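Long-range contact in particle-associated lyase (Acinetobacter bacteriophage AP22, PDB 4Y9V), which probably degrades the capsular polysaccharide of Acinetobacter baumannii as a trimeric phage tailspike, binding the capsule saccharide between its pectin lyase-like body and an Ig-like domain: residues N535-L546 and D596-K607. Sequence-based numbering, arbitrary orientation.
Sequences NNTATRANVINL and DQVRPAILWNKK. Unlike the reference sequence in segment 596-607: Ile-602 (reference Val). With SO4 (sulfate ion), chain L.
Ile-544 reaches along the face of the strand pair that also carries Thr-539 and Val-598 and sets its CD1 on the ring of Pro-600, 3.7 Å from CD, the two side chains meeting at about a right angle. Its CB rests against Val-598 CG2, which Leu-546 CD2 approaches more loosely, at 4.4 Å. On the same face the indole of Trp-604, with Ile-602 CG2 over its ring centre, turns its edge to Thr-539: NE1 donates to OG1 at 2.8 Å, OG1 lying in the ring plane. Thr-539 OG1 in turn donates to Asn-536 OD1, so the hydroxyl ties Trp-604 to the loop preceding strand 538-540; Asn-536 OD1 also accepts from Ala-533 N.

The backbones run antiparallel and pair as two short runs, Ala-538 to Arg-540 and Ile-544 to Asn-545, whose register slips by one residue around Ala-541 to Val-543. Arg-599 lies along that break. Its chain is extended from CG to NE, and a chi1 of -167° turns CG away from the backbone N, which brings NE to Ala-541 O at 2.8 Å, in the guanidinium plane. Arg-599 NH1 sits over the centre of the Arg-540 guanidinium, the planes 36° apart, and a sulfate, probably from the crystallisation liquor, bridges them and probably offsets their like charge: Arg-540 NE binds O2 at 2.9 Å, while both NH2 groups share O4. Further along the face that carries Arg-540, Gln-597 NE2 gives Asn-545 OD1 a nearly straight bond of 2.9 Å (176°).

This belongs to the C-terminal Ig-like domain, where strand 597-604 runs between 538-545 and 586-594. Strands 518-531 and 613-623 pack on the Ile-544 face, Trp-618 against Ile-544, and a second subunit takes Arg-540 NH1 through the carbonyl of its Trp-569.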
loop_
_atom_site.group_PDB
_atom_site.type_symbol
_atom_site.label_atom_id
_atom_site.label_comp_id
_atom_site.label_asym_id
_atom_site.label_seq_id
_atom_site.Cartn_x
_atom_site.Cartn_y
_atom_site.Cartn_z
ATOM N N ASN A 535 1.261 -59.307 -22.405
ATOM C CA ASN A 535 2.290 -59.178 -23.436
ATOM C C ASN A 535 2.834 -57.767 -23.576
ATOM O O ASN A 535 3.745 -57.541 -24.397
ATOM C CB ASN A 535 1.914 -59.770 -24.805
ATOM C CG ASN A 535 1.636 -61.239 -24.715
ATOM O OD1 ASN A 535 2.351 -61.966 -23.990
ATOM N ND2 ASN A 535 0.610 -61.688 -25.418
ATOM N N ASN A 536 2.377 -56.794 -22.756
ATOM C CA ASN A 536 2.997 -55.478 -22.867
ATOM C C ASN A 536 4.504 -55.566 -22.543
ATOM O O ASN A 536 4.922 -56.140 -21.549
ATOM C CB ASN A 536 2.411 -54.510 -21.844
ATOM C CG ASN A 536 1.116 -53.775 -22.190
ATOM O OD1 ASN A 536 0.592 -53.082 -21.297
ATOM N ND2 ASN A 536 0.615 -53.858 -23.374
ATOM N N THR A 537 5.271 -54.838 -23.359
ATOM C CA THR A 537 6.668 -54.543 -23.091
ATOM C C THR A 537 6.838 -53.092 -22.651
ATOM O O THR A 537 7.881 -52.719 -22.102
ATOM C CB THR A 537 7.533 -54.881 -24.302
ATOM O OG1 THR A 537 6.984 -54.162 -25.428
ATOM C CG2 THR A 537 7.547 -56.392 -24.574
ATOM N N ALA A 538 5.830 -52.265 -22.892
ATOM C CA ALA A 538 5.656 -50.932 -22.305
ATOM C C ALA A 538 4.191 -50.813 -21.938
ATOM O O ALA A 538 3.331 -51.414 -22.609
ATOM C CB ALA A 538 6.081 -49.860 -23.274
ATOM N N THR A 539 3.882 -49.993 -20.938
ATOM C CA THR A 539 2.515 -49.609 -20.636
ATOM C C THR A 539 2.490 -48.074 -20.615
ATOM O O THR A 539 3.117 -47.475 -19.746
ATOM C CB THR A 539 2.001 -50.194 -19.348
ATOM O OG1 THR A 539 2.059 -51.658 -19.399
ATOM C CG2 THR A 539 0.613 -49.735 -19.016
ATOM N N ARG A 540 1.800 -47.474 -21.582
ATOM C CA ARG A 540 1.886 -46.050 -21.828
ATOM C C ARG A 540 0.583 -45.381 -21.479
ATOM O O ARG A 540 -0.479 -45.840 -21.930
ATOM C CB ARG A 540 2.225 -45.777 -23.291
ATOM C CG ARG A 540 3.404 -46.658 -23.765
ATOM C CD ARG A 540 4.002 -46.204 -25.126
ATOM N NE ARG A 540 3.028 -46.345 -26.211
ATOM C CZ ARG A 540 3.370 -46.125 -27.476
ATOM N NH1 ARG A 540 4.615 -45.787 -27.780
ATOM N NH2 ARG A 540 2.455 -46.248 -28.425
ATOM N N ALA A 541 0.615 -44.283 -20.712
ATOM C CA ALA A 541 -0.558 -43.453 -20.615
ATOM C C ALA A 541 -0.866 -42.859 -21.995
ATOM O O ALA A 541 0.029 -42.680 -22.823
ATOM C CB ALA A 541 -0.302 -42.321 -19.635
ATOM N N ASN A 542 -2.126 -42.502 -22.240
ATOM C CA ASN A 542 -2.420 -41.697 -23.382
ATOM C C ASN A 542 -1.695 -40.350 -23.238
ATOM O O ASN A 542 -1.455 -39.862 -22.131
ATOM C CB ASN A 542 -3.917 -41.423 -23.545
ATOM C CG ASN A 542 -4.764 -42.636 -23.833
ATOM O OD1 ASN A 542 -4.298 -43.763 -24.101
ATOM N ND2 ASN A 542 -6.010 -42.404 -23.752
ATOM N N VAL A 543 -1.379 -39.726 -24.371
ATOM C CA VAL A 543 -0.737 -38.409 -24.322
ATOM C C VAL A 543 -1.600 -37.452 -23.527
ATOM O O VAL A 543 -2.845 -37.438 -23.611
ATOM C CB VAL A 543 -0.431 -37.912 -25.740
ATOM C CG1 VAL A 543 -1.678 -37.569 -26.540
ATOM C CG2 VAL A 543 0.481 -36.687 -25.697
ATOM N N ILE A 544 -0.924 -36.642 -22.733
ATOM C CA ILE A 544 -1.536 -35.630 -21.883
ATOM C C ILE A 544 -1.306 -34.268 -22.497
ATOM O O ILE A 544 -0.158 -33.858 -22.734
ATOM C CB ILE A 544 -0.948 -35.718 -20.478
ATOM C CG1 ILE A 544 -1.152 -37.116 -19.888
ATOM C CG2 ILE A 544 -1.507 -34.640 -19.589
ATOM C CD1 ILE A 544 -0.523 -37.273 -18.562
ATOM N N ASN A 545 -2.398 -33.551 -22.788
ATOM C CA ASN A 545 -2.356 -32.209 -23.293
ATOM C C ASN A 545 -2.390 -31.223 -22.137
ATOM O O ASN A 545 -3.308 -31.213 -21.326
ATOM C CB ASN A 545 -3.585 -31.964 -24.166
ATOM C CG ASN A 545 -3.466 -32.809 -25.428
ATOM O OD1 ASN A 545 -2.549 -32.613 -26.255
ATOM N ND2 ASN A 545 -4.313 -33.798 -25.564
ATOM N N LEU A 546 -1.345 -30.421 -22.024
ATOM C CA LEU A 546 -1.170 -29.537 -20.892
ATOM C C LEU A 546 -2.072 -28.298 -21.024
ATOM O O LEU A 546 -2.159 -27.674 -22.073
ATOM C CB LEU A 546 0.286 -29.074 -20.824
ATOM C CG LEU A 546 1.318 -30.210 -20.673
ATOM C CD1 LEU A 546 2.706 -29.613 -20.759
ATOM C CD2 LEU A 546 1.062 -31.028 -19.416
ATOM N N ASP A 596 3.422 -28.648 -25.446
ATOM C CA ASP A 596 2.065 -28.768 -24.972
ATOM C C ASP A 596 1.730 -30.202 -24.531
ATOM O O ASP A 596 0.518 -30.431 -24.294
ATOM C CB ASP A 596 1.116 -28.253 -26.078
ATOM C CG ASP A 596 1.096 -29.087 -27.342
ATOM O OD1 ASP A 596 2.106 -29.741 -27.662
ATOM O OD2 ASP A 596 0.074 -29.199 -28.078
ATOM N N GLN A 597 2.658 -31.167 -24.385
ATOM C CA GLN A 597 2.295 -32.572 -24.156
ATOM C C GLN A 597 3.394 -33.278 -23.376
ATOM O O GLN A 597 4.590 -33.030 -23.544
ATOM C CB GLN A 597 2.124 -33.339 -25.477
ATOM C CG GLN A 597 0.942 -32.824 -26.294
ATOM C CD GLN A 597 0.757 -33.638 -27.542
ATOM O OE1 GLN A 597 1.708 -34.092 -28.168
ATOM N NE2 GLN A 597 -0.522 -33.826 -27.897
ATOM N N VAL A 598 2.927 -34.231 -22.541
ATOM C CA VAL A 598 3.792 -35.233 -21.921
ATOM C C VAL A 598 3.144 -36.598 -22.096
ATOM O O VAL A 598 1.943 -36.676 -22.430
ATOM C CB VAL A 598 4.091 -34.941 -20.444
ATOM C CG1 VAL A 598 4.783 -33.573 -20.292
ATOM C CG2 VAL A 598 2.852 -34.996 -19.575
ATOM N N ARG A 599 3.867 -37.664 -21.836
ATOM C CA ARG A 599 3.300 -39.007 -21.986
ATOM C C ARG A 599 4.009 -39.983 -21.092
ATOM O O ARG A 599 4.905 -40.749 -21.517
ATOM C CB ARG A 599 3.302 -39.474 -23.454
ATOM C CG ARG A 599 2.418 -40.711 -23.615
ATOM C CD ARG A 599 2.438 -41.232 -25.070
ATOM N NE ARG A 599 1.463 -42.300 -25.176
ATOM C CZ ARG A 599 1.224 -42.972 -26.303
ATOM N NH1 ARG A 599 1.932 -42.766 -27.377
ATOM N NH2 ARG A 599 0.263 -43.861 -26.306
ATOM N N PRO A 600 3.636 -40.036 -19.805
ATOM C CA PRO A 600 4.263 -40.988 -18.889
ATOM C C PRO A 600 4.031 -42.436 -19.348
ATOM O O PRO A 600 2.995 -42.759 -19.903
ATOM C CB PRO A 600 3.495 -40.720 -17.587
ATOM C CG PRO A 600 2.855 -39.442 -17.740
ATOM C CD PRO A 600 2.607 -39.206 -19.151
ATOM N N ALA A 601 5.028 -43.264 -19.051
ATOM C CA ALA A 601 4.950 -44.688 -19.392
ATOM C C ALA A 601 5.825 -45.483 -18.448
ATOM O O ALA A 601 6.701 -44.950 -17.777
ATOM C CB ALA A 601 5.396 -44.893 -20.848
ATOM N N ILE A 602 5.606 -46.803 -18.477
ATOM C CA ILE A 602 6.500 -47.778 -17.896
ATOM C C ILE A 602 7.123 -48.603 -19.008
ATOM O O ILE A 602 6.423 -49.054 -19.926
ATOM C CB ILE A 602 5.675 -48.779 -16.984
ATOM C CG1 ILE A 602 5.138 -48.066 -15.784
ATOM C CG2 ILE A 602 6.518 -49.991 -16.616
ATOM C CD1 ILE A 602 6.278 -47.325 -15.210
ATOM N N LEU A 603 8.426 -48.834 -18.884
ATOM C CA LEU A 603 9.148 -49.828 -19.689
ATOM C C LEU A 603 9.377 -51.052 -18.784
ATOM O O LEU A 603 9.938 -50.923 -17.688
ATOM C CB LEU A 603 10.455 -49.293 -20.208
ATOM C CG LEU A 603 10.351 -48.082 -21.148
ATOM C CD1 LEU A 603 11.711 -47.589 -21.542
ATOM C CD2 LEU A 603 9.551 -48.389 -22.383
ATOM N N TRP A 604 8.940 -52.210 -19.235
ATOM C CA TRP A 604 9.054 -53.439 -18.465
ATOM C C TRP A 604 10.359 -54.160 -18.771
ATOM O O TRP A 604 10.748 -54.255 -19.959
ATOM C CB TRP A 604 7.870 -54.391 -18.779
ATOM C CG TRP A 604 6.548 -53.788 -18.448
ATOM C CD1 TRP A 604 5.621 -53.321 -19.328
ATOM C CD2 TRP A 604 6.004 -53.588 -17.125
ATOM N NE1 TRP A 604 4.519 -52.825 -18.646
ATOM C CE2 TRP A 604 4.744 -52.973 -17.307
ATOM C CE3 TRP A 604 6.457 -53.837 -15.847
ATOM C CZ2 TRP A 604 3.928 -52.615 -16.218
ATOM C CZ3 TRP A 604 5.664 -53.490 -14.752
ATOM C CH2 TRP A 604 4.409 -52.881 -14.970
ATOM N N ASN A 605 10.981 -54.741 -17.778
ATOM C CA ASN A 605 12.127 -55.626 -18.015
ATOM C C ASN A 605 11.728 -57.036 -18.398
ATOM O O ASN A 605 12.568 -57.776 -18.903
ATOM C CB ASN A 605 13.098 -55.622 -16.817
ATOM C CG ASN A 605 12.455 -56.094 -15.525
ATOM O OD1 ASN A 605 11.265 -55.894 -15.282
ATOM N ND2 ASN A 605 13.274 -56.703 -14.670
ATOM N N LYS A 606 10.508 -57.461 -18.200
ATOM C CA LYS A 606 10.055 -58.724 -18.813
ATOM C C LYS A 606 8.555 -58.487 -18.996
ATOM O O LYS A 606 7.839 -57.912 -18.167
ATOM C CB LYS A 606 10.431 -59.984 -18.049
ATOM C CG LYS A 606 9.832 -60.064 -16.685
ATOM C CD LYS A 606 9.768 -61.490 -16.200
ATOM C CE LYS A 606 9.694 -61.751 -14.736
ATOM N NZ LYS A 606 9.859 -63.203 -14.361
ATOM N N LYS A 607 8.109 -58.979 -20.148
ATOM C CA LYS A 607 6.805 -58.670 -20.671
ATOM C C LYS A 607 5.734 -59.134 -19.685
ATOM O O LYS A 607 5.855 -60.143 -18.980
ATOM C CB LYS A 607 6.561 -59.241 -22.059
ATOM C CG LYS A 607 6.196 -60.625 -22.226
ATOM C CD LYS A 607 6.008 -61.001 -23.698
ATOM C CE LYS A 607 5.903 -62.541 -23.782
ATOM N NZ LYS A 607 5.663 -62.903 -25.183
HETATM S S SO4 L . -0.659 -47.462 -26.824
HETATM O O1 SO4 L . -0.909 -48.779 -27.480
HETATM O O2 SO4 L . 0.440 -47.601 -25.826
HETATM O O3 SO4 L . -1.910 -47.040 -26.107
HETATM O O4 SO4 L . -0.315 -46.437 -27.882
HETATM O O HOH W 1 3.224 -64.311 -24.950
HETATM O O HOH W 2 10.715 -52.637 -22.211
HETATM O O HOH W 3 -1.636 -44.979 -24.365
HETATM O O HOH W 4 -1.921 -30.671 -27.761
HETATM O O HOH W 5 -2.077 -29.769 -26.578
#